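Aspartate aminotransferase (Thermotoga maritima, PDB 1O4S) catalyses the pyridoxal-phosphate-dependent transfer of an amino group from L-aspartate to 2-oxoglutarate, giving oxaloacetate and L-glutamate, and works as a homodimer. Local coordinates at residues Y216-T222 with P323-Y328; F327-V333 with G362-F368. All blocks are in the same frame, centred on the assembly; numbering follows the deposited sequence.

Contact 1: Y216-T222 with P323-Y328; sequences YDSLVYT and PEGAFY. With PLP (pyridoxal-5'-phosphate), chain M.
The methyl group of A326 sits over one face of the Y216 ring, offset toward the rim, with CB 3.8 Å from the ring centroid in a CH-pi contact. Two more rings complete an aromatic cluster about Y216. Its own edge, at CE1, is turned to the face of F327 in an offset edge-to-face pair with planes at 79°, while Y328 directs an edge toward the Y216 face at 85°. L219 closes the apolar side: its CD1 lies at the edge of the F327 ring, 3.9 Å from CD2.

Farther out the backbones take over. V220 and G325 form a single bridge, flanked by A326 N bonding to L219 O (2.9 Å, in the carbonyl plane) and by Y221 N bonding to E324 O. With CG anti to its carbonyl carbon (chi1 -46°), Y221 turns its ring toward 323-328, where P323 O and A326 O lie near the plane at its edge, and its hydroxyl donates to A326 O, OH to O 2.5 Å.

At the polar edge Y216 OH is hydrogen-bonded to Y328 OH (2.6 Å) and makes a very short hydrogen bond to O3 of pyridoxal phosphate. One phenol therefore joins the loop pair to the cofactor, the tyrosine-to-O3 contact familiar from the cofactor pocket of this aminotransferase family.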
loop_
_atom_site.group_PDB
_atom_site.type_symbol
_atom_site.label_atom_id
_atom_site.label_comp_id
_atom_site.label_asym_id
_atom_site.label_seq_id
_atom_site.Cartn_x
_atom_site.Cartn_y
_atom_site.Cartn_z
ATOM N N TYR B 216 -13.500 -6.033 -13.743
ATOM C CA TYR B 216 -13.823 -5.875 -15.163
ATOM C C TYR B 216 -15.308 -5.949 -15.394
ATOM O O TYR B 216 -15.735 -6.036 -16.520
ATOM C CB TYR B 216 -13.112 -6.944 -15.995
ATOM C CG TYR B 216 -11.613 -6.801 -16.024
ATOM C CD1 TYR B 216 -11.011 -5.847 -16.824
ATOM C CD2 TYR B 216 -10.795 -7.636 -15.292
ATOM C CE1 TYR B 216 -9.653 -5.725 -16.885
ATOM C CE2 TYR B 216 -9.409 -7.511 -15.340
ATOM C CZ TYR B 216 -8.854 -6.544 -16.135
ATOM O OH TYR B 216 -7.502 -6.381 -16.208
ATOM N N ASP B 217 -16.103 -5.878 -14.333
ATOM C CA ASP B 217 -17.547 -6.101 -14.459
ATOM C C ASP B 217 -18.326 -5.110 -15.354
ATOM O O ASP B 217 -19.452 -5.421 -15.782
ATOM C CB ASP B 217 -18.233 -6.212 -13.090
ATOM C CG ASP B 217 -18.323 -4.879 -12.335
ATOM O OD1 ASP B 217 -19.139 -4.797 -11.382
ATOM O OD2 ASP B 217 -17.597 -3.894 -12.549
ATOM N N SER B 218 -17.746 -3.926 -15.592
ATOM C CA SER B 218 -18.323 -2.904 -16.461
ATOM C C SER B 218 -17.983 -3.187 -17.887
ATOM O O SER B 218 -18.690 -2.765 -18.783
ATOM C CB SER B 218 -17.707 -1.514 -16.134
ATOM O OG SER B 218 -18.583 -0.857 -15.264
ATOM N N LEU B 219 -16.829 -3.804 -18.097
ATOM C CA LEU B 219 -16.361 -4.074 -19.447
ATOM C C LEU B 219 -16.895 -5.428 -19.901
ATOM O O LEU B 219 -16.152 -6.400 -20.030
ATOM C CB LEU B 219 -14.836 -4.000 -19.509
ATOM C CG LEU B 219 -14.276 -2.583 -19.422
ATOM C CD1 LEU B 219 -12.884 -2.535 -18.893
ATOM C CD2 LEU B 219 -14.324 -1.967 -20.803
ATOM N N VAL B 220 -18.207 -5.474 -20.109
ATOM C CA VAL B 220 -18.896 -6.688 -20.539
ATOM C C VAL B 220 -19.595 -6.434 -21.888
ATOM O O VAL B 220 -20.075 -5.324 -22.155
ATOM C CB VAL B 220 -19.889 -7.206 -19.465
ATOM C CG1 VAL B 220 -19.112 -7.775 -18.262
ATOM C CG2 VAL B 220 -20.877 -6.110 -19.018
ATOM N N TYR B 221 -19.593 -7.459 -22.737
ATOM C CA TYR B 221 -20.050 -7.369 -24.128
ATOM C C TYR B 221 -21.251 -8.262 -24.333
ATOM O O TYR B 221 -21.583 -8.627 -25.444
ATOM C CB TYR B 221 -18.923 -7.761 -25.082
ATOM C CG TYR B 221 -17.650 -7.089 -24.671
ATOM C CD1 TYR B 221 -17.605 -5.700 -24.539
ATOM C CD2 TYR B 221 -16.502 -7.823 -24.374
ATOM C CE1 TYR B 221 -16.443 -5.054 -24.128
ATOM C CE2 TYR B 221 -15.326 -7.177 -23.960
ATOM C CZ TYR B 221 -15.308 -5.786 -23.827
ATOM O OH TYR B 221 -14.169 -5.123 -23.404
ATOM N N THR B 222 -21.936 -8.532 -23.237
ATOM C CA THR B 222 -22.936 -9.558 -23.196
ATOM C C THR B 222 -23.860 -9.289 -21.996
ATOM O O THR B 222 -23.526 -8.495 -21.087
ATOM C CB THR B 222 -22.159 -10.915 -23.163
ATOM O OG1 THR B 222 -22.325 -11.584 -24.413
ATOM C CG2 THR B 222 -22.650 -11.884 -22.140
ATOM N N PRO B 323 -14.028 -13.691 -25.968
ATOM C CA PRO B 323 -14.138 -13.010 -24.673
ATOM C C PRO B 323 -15.500 -12.327 -24.508
ATOM O O PRO B 323 -16.007 -11.754 -25.472
ATOM C CB PRO B 323 -12.985 -11.985 -24.695
ATOM C CG PRO B 323 -12.708 -11.737 -26.073
ATOM C CD PRO B 323 -13.027 -13.056 -26.841
ATOM N N GLU B 324 -16.094 -12.439 -23.321
ATOM C CA GLU B 324 -17.364 -11.796 -22.997
ATOM C C GLU B 324 -17.175 -10.569 -22.121
ATOM O O GLU B 324 -18.136 -9.867 -21.806
ATOM C CB GLU B 324 -18.291 -12.812 -22.328
ATOM C CG GLU B 324 -18.894 -13.815 -23.332
ATOM C CD GLU B 324 -20.011 -14.694 -22.754
ATOM O OE1 GLU B 324 -19.723 -15.666 -22.032
ATOM O OE2 GLU B 324 -21.195 -14.438 -23.054
ATOM N N GLY B 325 -15.938 -10.329 -21.718
ATOM C CA GLY B 325 -15.600 -9.209 -20.859
ATOM C C GLY B 325 -14.101 -8.970 -20.757
ATOM O O GLY B 325 -13.316 -9.734 -21.341
ATOM N N ALA B 326 -13.718 -7.917 -20.018
ATOM C CA ALA B 326 -12.342 -7.426 -19.912
ATOM C C ALA B 326 -11.851 -7.011 -21.307
ATOM O O ALA B 326 -12.672 -6.693 -22.157
ATOM C CB ALA B 326 -11.413 -8.460 -19.226
ATOM N N PHE B 327 -10.540 -6.927 -21.532
ATOM C CA PHE B 327 -10.043 -6.492 -22.829
ATOM C C PHE B 327 -8.881 -7.320 -23.306
ATOM O O PHE B 327 -7.962 -6.822 -23.975
ATOM C CB PHE B 327 -9.750 -4.994 -22.865
ATOM C CG PHE B 327 -8.982 -4.463 -21.684
ATOM C CD1 PHE B 327 -7.601 -4.602 -21.601
ATOM C CD2 PHE B 327 -9.642 -3.778 -20.671
ATOM C CE1 PHE B 327 -6.904 -4.088 -20.507
ATOM C CE2 PHE B 327 -8.946 -3.266 -19.597
ATOM C CZ PHE B 327 -7.586 -3.423 -19.514
ATOM N N TYR B 328 -8.989 -8.617 -23.004
ATOM C CA TYR B 328 -8.030 -9.647 -23.409
ATOM C C TYR B 328 -8.645 -10.727 -24.315
ATOM O O TYR B 328 -9.857 -11.042 -24.275
ATOM C CB TYR B 328 -7.428 -10.321 -22.184
ATOM C CG TYR B 328 -7.056 -9.338 -21.130
ATOM C CD1 TYR B 328 -5.955 -8.516 -21.300
ATOM C CD2 TYR B 328 -7.854 -9.163 -20.001
ATOM C CE1 TYR B 328 -5.628 -7.580 -20.361
ATOM C CE2 TYR B 328 -7.529 -8.233 -19.046
ATOM C CZ TYR B 328 -6.403 -7.428 -19.237
ATOM O OH TYR B 328 -6.004 -6.497 -18.290
HETATM N N1 PLP M . -7.498 -8.174 -10.908
HETATM C C2 PLP M . -7.209 -8.348 -12.248
HETATM C C2A PLP M . -7.396 -9.739 -12.777
HETATM C C3 PLP M . -6.736 -7.285 -13.035
HETATM O O3 PLP M . -6.494 -7.458 -14.223
HETATM C C4 PLP M . -6.606 -6.004 -12.477
HETATM C C4A PLP M . -6.112 -4.828 -13.348
HETATM C C5 PLP M . -6.937 -5.872 -11.106
HETATM C C6 PLP M . -7.369 -6.961 -10.351
HETATM C C5A PLP M . -6.872 -4.594 -10.297
HETATM O O4P PLP M . -5.817 -3.650 -10.372
HETATM P P PLP M . -5.849 -2.274 -9.555
HETATM O O1P PLP M . -5.233 -1.356 -10.545
HETATM O O2P PLP M . -7.232 -1.940 -9.176
HETATM O O3P PLP M . -4.938 -2.626 -8.446
#

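Contact 2: F327-V333 with G362-F368; sequences FYLFFKV and GFVRLSF. With SO4 (sulfate ion), chain K.
G362 O is gripped by two donors, which reach it from opposite faces of its carbonyl plane: V333 N at 3.1 Å and K332 NZ at 3.2 Å. The lysine chain bends at chi2 (97°) and chi4, carrying CD over the face of the F363 ring in a CH-pi contact.

Strands 328-332 and 363-367 run antiparallel. L329 with L366 and F331 with V364 are hydrogen-bonded pairs; L366 N meets L329 O almost straight, at 178°. On the face bearing Y328, F330 and R365, F363 CB rests over the F330 ring, 3.7 Å from its centroid, with the near-parallel rings slid apart. On the other face V364 CG1 makes a CH-pi contact over the F331 ring, and L352 of strand 350-354 packs beside both.

The Y328 ring and the R365 side chain run alongside each other in the same direction. Y328 CE1 stands 3.5 Å from R365 CZ, over the centre of the guanidinium, whose plane is 22° from that of the ring. NH1 and NH2 each bond a different sulfate oxygen, O1 at 2.9 Å and O3 at 3.0 Å, and NH1 also donates a hydrogen bond to N185 OD1. With the ring against its face and two N-H groups turned to one anion, the geometry of R365 is consistent with an inferred role in binding L-aspartate, the sulfate probably standing in for a substrate carboxylate.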
loop_
_atom_site.group_PDB
_atom_site.type_symbol
_atom_site.label_atom_id
_atom_site.label_comp_id
_atom_site.label_asym_id
_atom_site.label_seq_id
_atom_site.Cartn_x
_atom_site.Cartn_y
_atom_site.Cartn_z
ATOM N N PHE B 327 -10.540 -6.927 -21.532
ATOM C CA PHE B 327 -10.043 -6.492 -22.829
ATOM C C PHE B 327 -8.881 -7.320 -23.306
ATOM O O PHE B 327 -7.962 -6.822 -23.975
ATOM C CB PHE B 327 -9.750 -4.994 -22.865
ATOM C CG PHE B 327 -8.982 -4.463 -21.684
ATOM C CD1 PHE B 327 -7.601 -4.602 -21.601
ATOM C CD2 PHE B 327 -9.642 -3.778 -20.671
ATOM C CE1 PHE B 327 -6.904 -4.088 -20.507
ATOM C CE2 PHE B 327 -8.946 -3.266 -19.597
ATOM C CZ PHE B 327 -7.586 -3.423 -19.514
ATOM N N TYR B 328 -8.989 -8.617 -23.004
ATOM C CA TYR B 328 -8.030 -9.647 -23.409
ATOM C C TYR B 328 -8.645 -10.727 -24.315
ATOM O O TYR B 328 -9.857 -11.042 -24.275
ATOM C CB TYR B 328 -7.428 -10.321 -22.184
ATOM C CG TYR B 328 -7.056 -9.338 -21.130
ATOM C CD1 TYR B 328 -5.955 -8.516 -21.300
ATOM C CD2 TYR B 328 -7.854 -9.163 -20.001
ATOM C CE1 TYR B 328 -5.628 -7.580 -20.361
ATOM C CE2 TYR B 328 -7.529 -8.233 -19.046
ATOM C CZ TYR B 328 -6.403 -7.428 -19.237
ATOM O OH TYR B 328 -6.004 -6.497 -18.290
ATOM N N LEU B 329 -7.775 -11.274 -25.149
ATOM C CA LEU B 329 -8.094 -12.406 -25.970
ATOM C C LEU B 329 -6.939 -13.408 -25.787
ATOM O O LEU B 329 -5.766 -13.075 -25.999
ATOM C CB LEU B 329 -8.279 -11.964 -27.427
ATOM C CG LEU B 329 -8.968 -13.025 -28.280
ATOM C CD1 LEU B 329 -9.909 -12.413 -29.309
ATOM C CD2 LEU B 329 -7.943 -13.909 -28.954
ATOM N N PHE B 330 -7.282 -14.628 -25.367
ATOM C CA PHE B 330 -6.285 -15.643 -25.040
ATOM C C PHE B 330 -6.300 -16.735 -26.129
ATOM O O PHE B 330 -7.132 -17.644 -26.097
ATOM C CB PHE B 330 -6.616 -16.210 -23.658
ATOM C CG PHE B 330 -5.438 -16.815 -22.925
ATOM C CD1 PHE B 330 -5.503 -18.108 -22.446
ATOM C CD2 PHE B 330 -4.293 -16.068 -22.673
ATOM C CE1 PHE B 330 -4.437 -18.655 -21.766
ATOM C CE2 PHE B 330 -3.240 -16.594 -21.994
ATOM C CZ PHE B 330 -3.300 -17.888 -21.534
ATOM N N PHE B 331 -5.402 -16.650 -27.096
ATOM C CA PHE B 331 -5.473 -17.593 -28.219
ATOM C C PHE B 331 -4.390 -18.660 -28.213
ATOM O O PHE B 331 -3.413 -18.551 -27.492
ATOM C CB PHE B 331 -5.608 -16.881 -29.577
ATOM C CG PHE B 331 -4.393 -16.080 -30.029
ATOM C CD1 PHE B 331 -4.297 -14.714 -29.756
ATOM C CD2 PHE B 331 -3.417 -16.662 -30.829
ATOM C CE1 PHE B 331 -3.214 -13.951 -30.239
ATOM C CE2 PHE B 331 -2.321 -15.916 -31.304
ATOM C CZ PHE B 331 -2.225 -14.553 -31.017
ATOM N N LYS B 332 -4.618 -19.702 -29.008
ATOM C CA LYS B 332 -3.783 -20.900 -29.026
ATOM C C LYS B 332 -2.676 -20.738 -30.067
ATOM O O LYS B 332 -2.918 -20.316 -31.205
ATOM C CB LYS B 332 -4.661 -22.110 -29.339
ATOM C CG LYS B 332 -4.001 -23.485 -29.173
ATOM C CD LYS B 332 -4.305 -24.161 -27.827
ATOM C CE LYS B 332 -3.514 -25.477 -27.683
ATOM N NZ LYS B 332 -2.126 -25.257 -27.138
ATOM N N VAL B 333 -1.453 -21.028 -29.647
ATOM C CA VAL B 333 -0.293 -20.989 -30.525
ATOM C C VAL B 333 0.332 -22.389 -30.627
ATOM O O VAL B 333 0.187 -23.212 -29.721
ATOM C CB VAL B 333 0.760 -19.932 -30.039
ATOM C CG1 VAL B 333 0.190 -18.522 -30.137
ATOM C CG2 VAL B 333 1.256 -20.220 -28.616
ATOM N N GLY B 362 1.190 -22.727 -24.213
ATOM C CA GLY B 362 0.598 -22.953 -25.512
ATOM C C GLY B 362 -0.482 -21.958 -25.885
ATOM O O GLY B 362 -1.249 -22.190 -26.817
ATOM N N PHE B 363 -0.541 -20.852 -25.151
ATOM C CA PHE B 363 -1.489 -19.772 -25.401
ATOM C C PHE B 363 -0.741 -18.460 -25.329
ATOM O O PHE B 363 0.363 -18.378 -24.791
ATOM C CB PHE B 363 -2.605 -19.770 -24.356
ATOM C CG PHE B 363 -3.640 -20.848 -24.555
ATOM C CD1 PHE B 363 -3.468 -22.121 -23.988
ATOM C CD2 PHE B 363 -4.796 -20.586 -25.284
ATOM C CE1 PHE B 363 -4.435 -23.122 -24.155
ATOM C CE2 PHE B 363 -5.772 -21.574 -25.463
ATOM C CZ PHE B 363 -5.594 -22.852 -24.909
ATOM N N VAL B 364 -1.353 -17.426 -25.866
ATOM C CA VAL B 364 -0.801 -16.059 -25.805
ATOM C C VAL B 364 -1.970 -15.088 -25.479
ATOM O O VAL B 364 -3.116 -15.366 -25.840
ATOM C CB VAL B 364 -0.020 -15.828 -27.128
ATOM C CG1 VAL B 364 -0.283 -14.547 -27.751
ATOM C CG2 VAL B 364 1.478 -16.093 -26.934
ATOM N N ARG B 365 -1.690 -14.006 -24.736
ATOM C CA ARG B 365 -2.689 -12.989 -24.399
ATOM C C ARG B 365 -2.456 -11.723 -25.198
ATOM O O ARG B 365 -1.376 -11.148 -25.157
ATOM C CB ARG B 365 -2.671 -12.628 -22.911
ATOM C CG ARG B 365 -3.869 -11.828 -22.487
ATOM C CD ARG B 365 -3.765 -11.247 -21.127
ATOM N NE ARG B 365 -2.896 -10.081 -21.082
ATOM C CZ ARG B 365 -2.631 -9.422 -19.965
ATOM N NH1 ARG B 365 -3.179 -9.816 -18.824
ATOM N NH2 ARG B 365 -1.817 -8.369 -19.993
ATOM N N LEU B 366 -3.500 -11.325 -25.920
ATOM C CA LEU B 366 -3.552 -10.094 -26.678
ATOM C C LEU B 366 -4.514 -9.097 -25.975
ATOM O O LEU B 366 -5.638 -9.417 -25.591
ATOM C CB LEU B 366 -3.952 -10.423 -28.130
ATOM C CG LEU B 366 -4.167 -9.276 -29.123
ATOM C CD1 LEU B 366 -4.088 -9.788 -30.538
ATOM C CD2 LEU B 366 -5.514 -8.541 -28.885
ATOM N N SER B 367 -4.043 -7.884 -25.758
ATOM C CA SER B 367 -4.888 -6.840 -25.196
ATOM C C SER B 367 -5.375 -5.981 -26.316
ATOM O O SER B 367 -4.608 -5.656 -27.242
ATOM C CB SER B 367 -4.112 -5.946 -24.208
ATOM O OG SER B 367 -3.594 -6.753 -23.181
ATOM N N PHE B 368 -6.638 -5.604 -26.253
ATOM C CA PHE B 368 -7.149 -4.691 -27.258
ATOM C C PHE B 368 -7.498 -3.303 -26.670
ATOM O O PHE B 368 -8.544 -2.696 -26.973
ATOM C CB PHE B 368 -8.264 -5.325 -28.092
ATOM C CG PHE B 368 -9.332 -6.010 -27.310
ATOM C CD1 PHE B 368 -10.436 -5.303 -26.843
ATOM C CD2 PHE B 368 -9.268 -7.389 -27.088
ATOM C CE1 PHE B 368 -11.452 -5.947 -26.178
ATOM C CE2 PHE B 368 -10.269 -8.031 -26.414
ATOM C CZ PHE B 368 -11.371 -7.304 -25.957
HETATM S S SO4 K . -1.603 -7.639 -16.334
HETATM O O1 SO4 K . -3.006 -7.981 -16.609
HETATM O O2 SO4 K . -0.962 -8.860 -15.834
HETATM O O3 SO4 K . -0.863 -7.078 -17.488
HETATM O O4 SO4 K . -1.617 -6.586 -15.332
#

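How the contacts relate
The two contacts illustrate how one short piece of chain can serve two parts of one active site. Their centres lie 14 Å apart and they share F327 and Y328, where the loop 323-328 of contact 1 runs into strand 328-332 of contact 2. They follow in series: contact 1 links the loop after strand 209-213, in the seven-stranded sheet that carries the cofactor pocket, to the chain after helix 296-315; contact 2 then pairs two strands of the smaller four-stranded sheet. F368 packs against Y221 and A326 between them. Cofactor contact and the probable substrate-binding arginine are thereby brought together through Y328, which bonds to Y216 OH and lies against R365.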